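Local coordinates for PfkB (Polaromonas sp. JS666, PDB 4DU5), which is probably a sugar kinase of the pfkB family, transferring a phosphate group from a nucleotide to a carbohydrate or related substrate, at residues 289-292 with 293-297. Numbering follows the deposited sequence.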
loop_
_atom_site.group_PDB
_atom_site.type_symbol
_atom_site.label_atom_id
_atom_site.label_comp_id
_atom_site.label_asym_id
_atom_site.label_seq_id
_atom_site.Cartn_x
_atom_site.Cartn_y
_atom_site.Cartn_z
ATOM N N VAL A 289 -27.778 -8.185 5.872
ATOM C CA VAL A 289 -27.531 -9.418 6.643
ATOM C C VAL A 289 -28.805 -9.831 7.380
ATOM O O VAL A 289 -29.177 -10.980 7.387
ATOM C CB VAL A 289 -26.382 -9.280 7.635
ATOM C CG1 VAL A 289 -26.190 -10.585 8.383
ATOM C CG2 VAL A 289 -25.075 -8.935 6.902
ATOM N N GLY A 290 -29.498 -8.861 7.953
ATOM C CA GLY A 290 -30.783 -9.132 8.593
ATOM C C GLY A 290 -31.855 -9.697 7.681
ATOM O O GLY A 290 -32.464 -10.737 8.002
ATOM N N VAL A 291 -32.094 -9.052 6.530
ATOM C CA VAL A 291 -33.249 -9.480 5.752
ATOM C C VAL A 291 -32.971 -10.706 4.953
ATOM O O VAL A 291 -33.882 -11.508 4.743
ATOM C CB VAL A 291 -33.967 -8.336 4.952
ATOM C CG1 VAL A 291 -33.290 -7.031 5.229
ATOM C CG2 VAL A 291 -34.048 -8.618 3.453
ATOM N N ILE A 292 -31.709 -10.883 4.554
ATOM C CA ILE A 292 -31.282 -12.067 3.799
ATOM C C ILE A 292 -31.319 -13.317 4.682
ATOM O O ILE A 292 -31.898 -14.351 4.306
ATOM C CB ILE A 292 -29.889 -11.848 3.158
ATOM C CG1 ILE A 292 -29.994 -10.803 2.031
ATOM C CG2 ILE A 292 -29.221 -13.191 2.663
ATOM C CD1 ILE A 292 -28.723 -10.684 1.241
ATOM N N SER A 293 -30.762 -13.217 5.877
ATOM C CA SER A 293 -30.761 -14.380 6.737
ATOM C C SER A 293 -32.176 -14.800 7.154
ATOM O O SER A 293 -32.474 -15.981 7.196
ATOM C CB SER A 293 -29.844 -14.184 7.939
ATOM O OG SER A 293 -30.323 -13.142 8.761
ATOM N N ALA A 294 -33.056 -13.856 7.464
ATOM C CA ALA A 294 -34.407 -14.251 7.886
ATOM C C ALA A 294 -35.178 -15.017 6.782
ATOM O O ALA A 294 -35.760 -16.080 7.042
ATOM C CB ALA A 294 -35.186 -13.056 8.386
ATOM N N LEU A 295 -35.157 -14.496 5.553
ATOM C CA LEU A 295 -35.882 -15.107 4.435
ATOM C C LEU A 295 -35.325 -16.499 4.121
ATOM O O LEU A 295 -36.042 -17.408 3.712
ATOM C CB LEU A 295 -35.753 -14.221 3.202
ATOM C CG LEU A 295 -36.710 -13.131 2.701
ATOM C CD1 LEU A 295 -37.842 -12.826 3.642
ATOM C CD2 LEU A 295 -35.883 -11.875 2.417
ATOM N N LEU A 296 -34.029 -16.668 4.296
ATOM C CA LEU A 296 -33.431 -17.952 4.047
ATOM C C LEU A 296 -33.685 -18.883 5.229
ATOM O O LEU A 296 -33.694 -20.091 5.067
ATOM C CB LEU A 296 -31.932 -17.779 3.756
ATOM C CG LEU A 296 -31.349 -17.882 2.324
ATOM C CD1 LEU A 296 -32.359 -17.996 1.206
ATOM C CD2 LEU A 296 -30.386 -16.745 2.042
ATOM N N ASP A 297 -33.906 -18.294 6.402
ATOM C CA ASP A 297 -34.260 -18.986 7.637
ATOM C C ASP A 297 -35.726 -19.435 7.607
ATOM O O ASP A 297 -36.196 -20.096 8.545
ATOM C CB ASP A 297 -34.074 -18.048 8.851
ATOM C CG ASP A 297 -32.609 -17.993 9.399
ATOM O OD1 ASP A 297 -31.662 -18.616 8.859
ATOM O OD2 ASP A 297 -32.392 -17.306 10.418
#
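The carbonyl of Val289 takes a donor of Ser293 on each face: OG, 2.8 Å from Val289 O and 18° off the plane, on one, and the backbone N, tilted 33°, on the other. Ser293 reaches it because OG sits between its own backbone N and carbonyl carbon (chi1 65°), which folds the hydroxyl back one turn along the helix, a common way for helices to bury a serine. OG, its proton given to Val289 O, accepts a hydrogen bond from Arg307 NH1 of helix 301-316. A valine in place of this serine would probably leave Val289 O with only the backbone N of the pair and take one acceptor from the Arg307 guanidinium. Ala294 N continues the alpha-helical pattern to Gly290 O at 3.2 Å, and Leu296 N to Ile292 O at 3.1 Å. On another side of the helix Ile292 and Leu296 run side by side, Ile292 CG2 meeting Leu296 CD2 at 3.8 Å; both lean on His155 of strand 153-159. Val291 CG2 and Leu295 CD2 pair likewise at 3.9 Å, and Leu295 packs against Val301 and Ala304. Val289, Ile292 and Ser293 touch Leu68 of helix 60-70, so helix 283-296 lies among helices 60-70 and 301-316 against the central sheet of the ribokinase-like fold expected of this family. Its buried serine joins a polar cluster in which Arg307 also forms a salt bridge with Asp297, whose carboxylate, shared with Arg328, probably helps balance the arginine charge.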